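Local coordinates for MdbA protein (PDB 6BO0) that acts as a thiol-disulfide oxidoreductase of the thioredoxin superfamily, probably forming disulfide bonds in exported proteins, at residues A[38-46]-A[178-186]; A[128-136]-A[146-155]. All coordinates share one frame; numbering follows the deposited sequence. Where two conformers were deposited one is given.

Contact 1 of 2, residues A[38-46]-A[178-186]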
loop_
_atom_site.group_PDB
_atom_site.type_symbol
_atom_site.label_atom_id
_atom_site.label_comp_id
_atom_site.label_asym_id
_atom_site.label_seq_id
_atom_site.Cartn_x
_atom_site.Cartn_y
_atom_site.Cartn_z
ATOM N N ALA A 38 -10.541 -17.988 -1.724
ATOM C CA ALA A 38 -9.246 -17.329 -1.831
ATOM C C ALA A 38 -8.473 -17.398 -0.524
ATOM O O ALA A 38 -9.045 -17.353 0.567
ATOM C CB ALA A 38 -9.415 -15.887 -2.270
ATOM N N LYS A 39 -7.158 -17.538 -0.645
ATOM C CA LYS A 39 -6.255 -17.418 0.489
ATOM C C LYS A 39 -6.131 -15.953 0.919
ATOM O O LYS A 39 -6.049 -15.068 0.088
ATOM C CB LYS A 39 -4.892 -17.951 0.097
ATOM C CG LYS A 39 -4.876 -19.466 -0.058
ATOM C CD LYS A 39 -3.503 -19.925 -0.478
ATOM C CE LYS A 39 -3.282 -21.397 -0.234
ATOM N NZ LYS A 39 -4.141 -22.255 -1.074
ATOM N N THR A 40 -6.074 -15.737 2.218
ATOM C CA THR A 40 -5.848 -14.393 2.763
ATOM C C THR A 40 -4.351 -14.162 2.892
ATOM O O THR A 40 -3.671 -14.915 3.563
ATOM C CB THR A 40 -6.549 -14.238 4.121
ATOM O OG1 THR A 40 -7.963 -14.393 3.932
ATOM C CG2 THR A 40 -6.293 -12.870 4.732
ATOM N N VAL A 41 -3.862 -13.088 2.271
ATOM C CA VAL A 41 -2.444 -12.767 2.293
ATOM C C VAL A 41 -2.324 -11.400 2.973
ATOM O O VAL A 41 -2.752 -10.385 2.433
ATOM C CB VAL A 41 -1.820 -12.752 0.892
ATOM C CG1 VAL A 41 -0.333 -12.444 0.981
ATOM C CG2 VAL A 41 -2.066 -14.081 0.186
ATOM N N ASP A 42 -1.733 -11.378 4.157
ATOM C CA ASP A 42 -1.480 -10.134 4.891
ATOM C C ASP A 42 -0.060 -9.668 4.608
ATOM O O ASP A 42 0.890 -10.445 4.806
ATOM C CB ASP A 42 -1.675 -10.363 6.393
ATOM C CG ASP A 42 -3.118 -10.631 6.765
ATOM O OD1 ASP A 42 -3.955 -9.737 6.582
ATOM O OD2 ASP A 42 -3.438 -11.744 7.259
ATOM N N ILE A 43 0.074 -8.416 4.176
ATOM C CA ILE A 43 1.372 -7.836 3.849
ATOM C C ILE A 43 1.567 -6.590 4.695
ATOM O O ILE A 43 0.887 -5.586 4.510
ATOM C CB ILE A 43 1.478 -7.489 2.354
ATOM C CG1 ILE A 43 1.195 -8.736 1.512
ATOM C CG2 ILE A 43 2.838 -6.858 2.038
ATOM C CD1 ILE A 43 1.222 -8.484 0.029
ATOM N N TYR A 44 2.494 -6.683 5.637
ATOM C CA TYR A 44 2.837 -5.574 6.518
ATOM C C TYR A 44 4.003 -4.818 5.910
ATOM O O TYR A 44 5.065 -5.388 5.651
ATOM C CB TYR A 44 3.220 -6.113 7.901
ATOM C CG TYR A 44 2.063 -6.806 8.616
ATOM C CD1 TYR A 44 1.776 -8.135 8.399
ATOM C CD2 TYR A 44 1.267 -6.111 9.508
ATOM C CE1 TYR A 44 0.741 -8.755 9.068
ATOM C CE2 TYR A 44 0.239 -6.706 10.168
ATOM C CZ TYR A 44 -0.032 -8.038 9.943
ATOM O OH TYR A 44 -1.082 -8.607 10.619
ATOM N N GLU A 45 3.810 -3.516 5.685
ATOM C CA GLU A 45 4.809 -2.727 4.995
ATOM C C GLU A 45 4.780 -1.267 5.437
ATOM O O GLU A 45 3.780 -0.795 5.996
ATOM C CB GLU A 45 4.641 -2.855 3.487
ATOM C CG GLU A 45 3.324 -2.293 2.965
ATOM C CD GLU A 45 3.146 -2.378 1.455
ATOM O OE1 GLU A 45 3.840 -3.202 0.826
ATOM O OE2 GLU A 45 2.263 -1.649 0.925
ATOM N N ASP A 46 5.861 -0.566 5.119
ATOM C CA ASP A 46 6.063 0.832 5.506
ATOM C C ASP A 46 6.642 1.527 4.292
ATOM O O ASP A 46 7.597 1.038 3.681
ATOM C CB ASP A 46 7.004 0.866 6.736
ATOM C CG ASP A 46 7.321 2.261 7.266
ATOM O OD1 ASP A 46 7.630 3.152 6.435
ATOM O OD2 ASP A 46 7.302 2.442 8.502
ATOM N N SER A 178 8.413 -5.387 12.605
ATOM C CA SER A 178 9.362 -4.968 11.621
ATOM C C SER A 178 8.599 -5.128 10.340
ATOM O O SER A 178 7.421 -5.518 10.334
ATOM C CB SER A 178 10.579 -5.896 11.607
ATOM O OG SER A 178 10.188 -7.218 11.265
ATOM N N SER A 179 9.264 -4.835 9.249
ATOM C CA SER A 179 8.646 -4.982 7.966
ATOM C C SER A 179 9.744 -5.198 6.943
ATOM O O SER A 179 10.890 -4.850 7.198
ATOM C CB SER A 179 7.833 -3.716 7.581
ATOM O OG SER A 179 8.574 -2.523 7.706
ATOM N N PRO A 180 9.396 -5.774 5.776
ATOM C CA PRO A 180 8.109 -6.347 5.406
ATOM C C PRO A 180 7.854 -7.685 6.076
ATOM O O PRO A 180 8.796 -8.413 6.396
ATOM C CB PRO A 180 8.207 -6.523 3.878
ATOM C CG PRO A 180 9.670 -6.743 3.655
ATOM C CD PRO A 180 10.388 -5.926 4.704
ATOM N N ARG A 181 6.578 -8.037 6.228
ATOM C CA ARG A 181 6.191 -9.369 6.713
ATOM C C ARG A 181 5.003 -9.833 5.913
ATOM O O ARG A 181 4.125 -9.024 5.616
ATOM C CB ARG A 181 5.809 -9.331 8.209
ATOM C CG ARG A 181 6.810 -8.622 9.082
ATOM C CD ARG A 181 8.057 -9.419 9.347
ATOM N NE ARG A 181 7.775 -10.443 10.342
ATOM C CZ ARG A 181 7.658 -10.253 11.650
ATOM N NH1 ARG A 181 7.931 -9.074 12.207
ATOM N NH2 ARG A 181 7.316 -11.271 12.420
ATOM N N VAL A 182 4.971 -11.113 5.564
ATOM C CA VAL A 182 3.885 -11.698 4.804
ATOM C C VAL A 182 3.365 -12.918 5.515
ATOM O O VAL A 182 4.150 -13.767 5.964
ATOM C CB VAL A 182 4.343 -12.080 3.378
ATOM C CG1 VAL A 182 3.222 -12.723 2.577
ATOM C CG2 VAL A 182 4.900 -10.856 2.677
ATOM N N PHE A 183 2.036 -12.991 5.602
ATOM C CA PHE A 183 1.339 -14.144 6.160
ATOM C C PHE A 183 0.372 -14.666 5.112
ATOM O O PHE A 183 -0.299 -13.881 4.445
ATOM C CB PHE A 183 0.535 -13.786 7.425
ATOM C CG PHE A 183 1.369 -13.368 8.586
ATOM C CD1 PHE A 183 2.035 -12.150 8.587
ATOM C CD2 PHE A 183 1.446 -14.163 9.718
ATOM C CE1 PHE A 183 2.804 -11.779 9.672
ATOM C CE2 PHE A 183 2.202 -13.787 10.791
ATOM C CZ PHE A 183 2.884 -12.593 10.774
ATOM N N ILE A 184 0.292 -15.988 4.968
ATOM C CA ILE A 184 -0.714 -16.628 4.128
ATOM C C ILE A 184 -1.608 -17.475 5.033
ATOM O O ILE A 184 -1.117 -18.357 5.730
ATOM C CB ILE A 184 -0.097 -17.513 3.024
ATOM C CG1 ILE A 184 0.797 -16.677 2.086
ATOM C CG2 ILE A 184 -1.195 -18.235 2.251
ATOM C CD1 ILE A 184 1.529 -17.475 1.030
ATOM N N ASP A 185 -2.893 -17.151 5.059
ATOM C CA ASP A 185 -3.854 -17.787 5.978
ATOM C C ASP A 185 -3.279 -17.861 7.392
ATOM O O ASP A 185 -3.403 -18.864 8.086
ATOM C CB ASP A 185 -4.296 -19.135 5.439
ATOM C CG ASP A 185 -5.219 -18.989 4.236
ATOM O OD1 ASP A 185 -5.905 -17.932 4.101
ATOM O OD2 ASP A 185 -5.271 -19.926 3.421
ATOM N N GLY A 186 -2.687 -16.761 7.830
ATOM C CA GLY A 186 -2.220 -16.633 9.179
ATOM C C GLY A 186 -0.877 -17.237 9.519
ATOM O O GLY A 186 -0.463 -17.180 10.672
HETATM O O HOH W 1 -8.744 -16.871 3.349
HETATM O O HOH W 2 -2.957 -14.300 6.320
#
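Tyr44 and Phe183 meet across neighbouring strands with Tyr44 CE1 3.7 Å from Phe183 CD1. Their ring planes are inclined at 72° and the rings meet obliquely. In both residues CG lies anti to the carbonyl carbon (chi1 -65° in Tyr44), which tilts each ring back along its own strand so that the two converge on the diagonal. The carbonyl oxygen of Arg181 sits at the Tyr44 ring edge, in its plane, and Leu169 of helix 155-172 touches both aromatic side chains. On the other face of the sheet, Val41 CG1 reaches Val182 CG1 at 3.9 Å, while Ile43 packs on Met63 of helix 51-68. Between these faces the antiparallel ladder runs through the hydrogen-bonded pairs Asp42-Phe183 and Tyr44-Arg181; Phe183 N to Asp42 O, for instance, measures 2.9 Å. Strand 39-45 lies inside the sheet of the thioredoxin fold, between 72-78 and 181-184, and the cis peptide before Pro180 matches the cis-proline loop of that fold: Ser179 and Pro180 both touch Cys52, the second cysteine of the Cys-X-X-Cys motif, whose first, Cys49, is oxidised to S-hydroxycysteine. The opposite end is looser and wetter. There Asp185 N donates to Thr40 O at 2.8 Å, and its carboxylate returns to the same residue: Thr40 N donates to Asp185 OD1 at 2.9 Å, from above the carboxylate plane. A water links that OD1 with Thr40 OG1 and Ala38 O. Beside it Lys39 contributes only aliphatic chain, CG lying 3.5 Å from Asp185 OD2, whereas Lys39 NZ stays 5.2 Å from the same oxygen.

Contact 2 of 2, residues A[128-136]-A[146-155]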
loop_
_atom_site.group_PDB
_atom_site.type_symbol
_atom_site.label_atom_id
_atom_site.label_comp_id
_atom_site.label_asym_id
_atom_site.label_seq_id
_atom_site.Cartn_x
_atom_site.Cartn_y
_atom_site.Cartn_z
ATOM N N GLU A 128 5.386 16.885 1.009
ATOM C CA GLU A 128 4.329 17.151 1.952
ATOM C C GLU A 128 3.018 16.583 1.394
ATOM O O GLU A 128 2.956 16.176 0.226
ATOM C CB GLU A 128 4.215 18.646 2.236
ATOM C CG GLU A 128 5.472 19.225 2.877
ATOM C CD GLU A 128 5.840 18.541 4.192
ATOM O OE1 GLU A 128 4.970 18.196 5.013
ATOM O OE2 GLU A 128 7.043 18.382 4.420
ATOM N N LEU A 129 1.966 16.602 2.207
ATOM C CA LEU A 129 0.685 16.117 1.730
ATOM C C LEU A 129 0.241 16.836 0.464
ATOM O O LEU A 129 -0.326 16.207 -0.425
ATOM C CB LEU A 129 -0.362 16.248 2.820
ATOM C CG LEU A 129 -0.227 15.209 3.936
ATOM C CD1 LEU A 129 -1.114 15.610 5.092
ATOM C CD2 LEU A 129 -0.575 13.804 3.462
ATOM N N LYS A 130 0.480 18.147 0.342
ATOM C CA LYS A 130 0.050 18.833 -0.883
ATOM C C LYS A 130 0.780 18.297 -2.123
ATOM O O LYS A 130 0.231 18.297 -3.221
ATOM C CB LYS A 130 0.264 20.353 -0.769
ATOM C CG LYS A 130 1.707 20.820 -0.624
ATOM C CD LYS A 130 1.825 22.298 -0.329
ATOM C CE LYS A 130 3.277 22.712 -0.404
ATOM N NZ LYS A 130 3.716 22.711 -1.824
ATOM N N ASP A 131 2.028 17.885 -1.946
ATOM C CA ASP A 131 2.826 17.346 -3.040
ATOM C C ASP A 131 2.340 15.950 -3.425
ATOM O O ASP A 131 2.245 15.600 -4.609
ATOM C CB ASP A 131 4.312 17.306 -2.658
ATOM C CG ASP A 131 4.833 18.657 -2.257
ATOM O OD1 ASP A 131 4.687 19.599 -3.064
ATOM O OD2 ASP A 131 5.333 18.787 -1.124
ATOM N N LEU A 132 2.061 15.141 -2.418
ATOM C CA LEU A 132 1.470 13.824 -2.640
ATOM C C LEU A 132 0.112 13.933 -3.309
ATOM O O LEU A 132 -0.226 13.119 -4.166
ATOM C CB LEU A 132 1.405 13.067 -1.326
ATOM C CG LEU A 132 2.756 12.721 -0.743
ATOM C CD1 LEU A 132 2.648 12.382 0.742
ATOM C CD2 LEU A 132 3.393 11.570 -1.483
ATOM N N ALA A 133 -0.648 14.981 -2.967
ATOM C CA ALA A 133 -1.925 15.232 -3.630
ATOM C C ALA A 133 -1.725 15.526 -5.119
ATOM O O ALA A 133 -2.469 15.020 -5.961
ATOM C CB ALA A 133 -2.648 16.381 -2.949
ATOM N N ASP A 134 -0.711 16.335 -5.441
ATOM C CA ASP A 134 -0.405 16.634 -6.852
ATOM C C ASP A 134 -0.083 15.341 -7.608
ATOM O O ASP A 134 -0.492 15.171 -8.767
ATOM C CB ASP A 134 0.779 17.588 -6.980
ATOM C CG ASP A 134 0.493 18.970 -6.461
ATOM O OD1 ASP A 134 -0.684 19.375 -6.407
ATOM O OD2 ASP A 134 1.479 19.652 -6.123
ATOM N N MET A 135 0.683 14.457 -6.977
ATOM C CA MET A 135 1.044 13.179 -7.612
ATOM C C MET A 135 -0.197 12.296 -7.850
ATOM O O MET A 135 -0.352 11.662 -8.890
ATOM C CB MET A 135 2.100 12.455 -6.753
ATOM C CG MET A 135 3.419 13.214 -6.660
ATOM S SD MET A 135 4.426 12.651 -5.281
ATOM C CE MET A 135 5.721 11.795 -6.115
ATOM N N ALA A 136 -1.078 12.298 -6.860
ATOM C CA ALA A 136 -2.328 11.558 -6.969
ATOM C C ALA A 136 -3.164 12.069 -8.132
ATOM O O ALA A 136 -3.762 11.279 -8.883
ATOM C CB ALA A 136 -3.111 11.623 -5.651
ATOM N N VAL A 146 -7.938 14.226 -4.163
ATOM C CA VAL A 146 -6.787 15.109 -4.176
ATOM C C VAL A 146 -6.905 16.121 -3.023
ATOM O O VAL A 146 -5.953 16.354 -2.290
ATOM C CB VAL A 146 -6.669 15.795 -5.558
ATOM C CG1 VAL A 146 -5.560 16.841 -5.562
ATOM C CG2 VAL A 146 -6.394 14.768 -6.653
ATOM N N LYS A 147 -8.095 16.729 -2.892
ATOM C CA LYS A 147 -8.313 17.675 -1.797
ATOM C C LYS A 147 -8.096 17.012 -0.426
ATOM O O LYS A 147 -7.450 17.582 0.448
ATOM C CB LYS A 147 -9.720 18.249 -1.900
ATOM C CG LYS A 147 -10.040 19.296 -0.849
ATOM C CD LYS A 147 -11.523 19.582 -0.761
ATOM C CE LYS A 147 -12.001 20.280 -1.992
ATOM N NZ LYS A 147 -13.436 20.608 -1.821
ATOM N N LYS A 148 -8.669 15.816 -0.230
ATOM C CA LYS A 148 -8.567 15.170 1.064
ATOM C C LYS A 148 -7.121 14.818 1.387
ATOM O O LYS A 148 -6.721 14.843 2.556
ATOM C CB LYS A 148 -9.410 13.923 1.117
ATOM C CG LYS A 148 -10.896 14.226 1.265
ATOM C CD LYS A 148 -11.635 12.925 1.494
ATOM C CE LYS A 148 -13.122 13.086 1.466
ATOM N NZ LYS A 148 -13.711 11.810 1.930
ATOM N N ILE A 149 -6.331 14.418 0.377
ATOM C CA ILE A 149 -4.904 14.165 0.631
ATOM C C ILE A 149 -4.218 15.447 1.112
ATOM O O ILE A 149 -3.548 15.478 2.151
ATOM C CB ILE A 149 -4.196 13.616 -0.618
ATOM C CG1 ILE A 149 -4.758 12.236 -1.002
ATOM C CG2 ILE A 149 -2.686 13.529 -0.355
ATOM C CD1 ILE A 149 -4.294 11.723 -2.338
ATOM N N ALA A 150 -4.385 16.527 0.363
ATOM C CA ALA A 150 -3.707 17.779 0.712
ATOM C C ALA A 150 -4.111 18.261 2.099
ATOM O O ALA A 150 -3.293 18.800 2.830
ATOM C CB ALA A 150 -4.018 18.858 -0.328
ATOM N N ASP A 151 -5.386 18.072 2.437
ATOM C CA ASP A 151 -5.927 18.542 3.701
ATOM C C ASP A 151 -5.598 17.622 4.885
ATOM O O ASP A 151 -5.852 17.962 6.042
ATOM C CB ASP A 151 -7.448 18.663 3.623
ATOM C CG ASP A 151 -7.918 19.681 2.643
ATOM O OD1 ASP A 151 -7.110 20.454 2.083
ATOM O OD2 ASP A 151 -9.156 19.747 2.459
ATOM N N GLY A 152 -5.057 16.442 4.624
ATOM C CA GLY A 152 -4.835 15.490 5.697
ATOM C C GLY A 152 -6.100 15.048 6.398
ATOM O O GLY A 152 -6.105 14.753 7.585
ATOM N N THR A 153 -7.175 14.955 5.642
ATOM C CA THR A 153 -8.464 14.568 6.188
ATOM C C THR A 153 -8.398 13.246 6.954
ATOM O O THR A 153 -9.037 13.088 7.996
ATOM C CB THR A 153 -9.524 14.566 5.065
ATOM O OG1 THR A 153 -9.570 15.871 4.472
ATOM C CG2 THR A 153 -10.894 14.146 5.581
ATOM N N TYR A 154 -7.616 12.297 6.427
ATOM C CA TYR A 154 -7.491 10.996 7.063
ATOM C C TYR A 154 -6.191 10.811 7.831
ATOM O O TYR A 154 -5.854 9.661 8.191
ATOM C CB TYR A 154 -7.666 9.875 6.040
ATOM C CG TYR A 154 -9.042 9.818 5.407
ATOM C CD1 TYR A 154 -10.215 9.845 6.159
ATOM C CD2 TYR A 154 -9.158 9.679 4.049
ATOM C CE1 TYR A 154 -11.458 9.746 5.531
ATOM C CE2 TYR A 154 -10.365 9.556 3.422
ATOM C CZ TYR A 154 -11.517 9.609 4.156
ATOM O OH TYR A 154 -12.715 9.482 3.500
ATOM N N SER A 155 -5.448 11.871 8.125
ATOM C CA SER A 155 -4.203 11.698 8.864
ATOM C C SER A 155 -4.362 11.008 10.190
ATOM O O SER A 155 -3.600 10.108 10.540
ATOM C CB SER A 155 -3.511 13.038 9.045
ATOM O OG SER A 155 -3.068 13.533 7.783
#
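Ala133 N donates to Leu129 O at 2.8 Å, and Ile149 CG2 from the facing helix rests 3.6 Å from each of these two atoms. In return Leu129 CB comes within 3.3 Å of Ile149 O, which accepts a bond from Gly152 N at 3.1 Å. That bond is half of a Schellman motif; the other half runs from Thr153 N to Lys148 O at 3.1 Å, and the positive phi of Gly152 turns the chain out of the helix. Leu129 CD1 reaches over this turn to the glycine CA. Segments 129-136 and 146-151 are nearly antiparallel, at 161°, forming a helical hairpin in the helical region that DsbA-like proteins insert into the thioredoxin fold. The short-segment axes approach to 7.4 Å, consistent with the small side chains of Ala133, Ala136 and Ala150 in the interface: Ala133 CB lies 3.4 Å from Val146 O and also touches the CB of Ala150. Ile149 enters as a knob into the hole made by Leu129, Leu132, Ala133 and Ala136. Its two branches divide the work, CG2 (anti to the backbone N) lying over the Leu129-Ala133 bond and Ile149 CD1 reaching Ala136 CB at 3.5 Å. The Ile149 side chain also touches Ala96 of helix 89-103, while Phe112 of helix 106-118 packs against Ala136.

In the fold
From the N terminus the chain passes through strands 20-24 and 27-31 before entering 38-46, the first side of contact 1. Helix 51-68, strand 72-78 and the helical region follow. Within that region, contact 2 closes a short loop, its segments 128-136 and 146-155 being separated by nine residues. Helix 155-172 then carries the chain back to the sheet, where 178-186 completes contact 1 after an excursion of 131 residues, mostly helical. The small loop is thus enclosed by the large one, without crossing. The contacts lie on opposite sides of the chain's centre, their own centres 27 Å apart: contact 1 joins sheet strands, contact 2 consecutive helices.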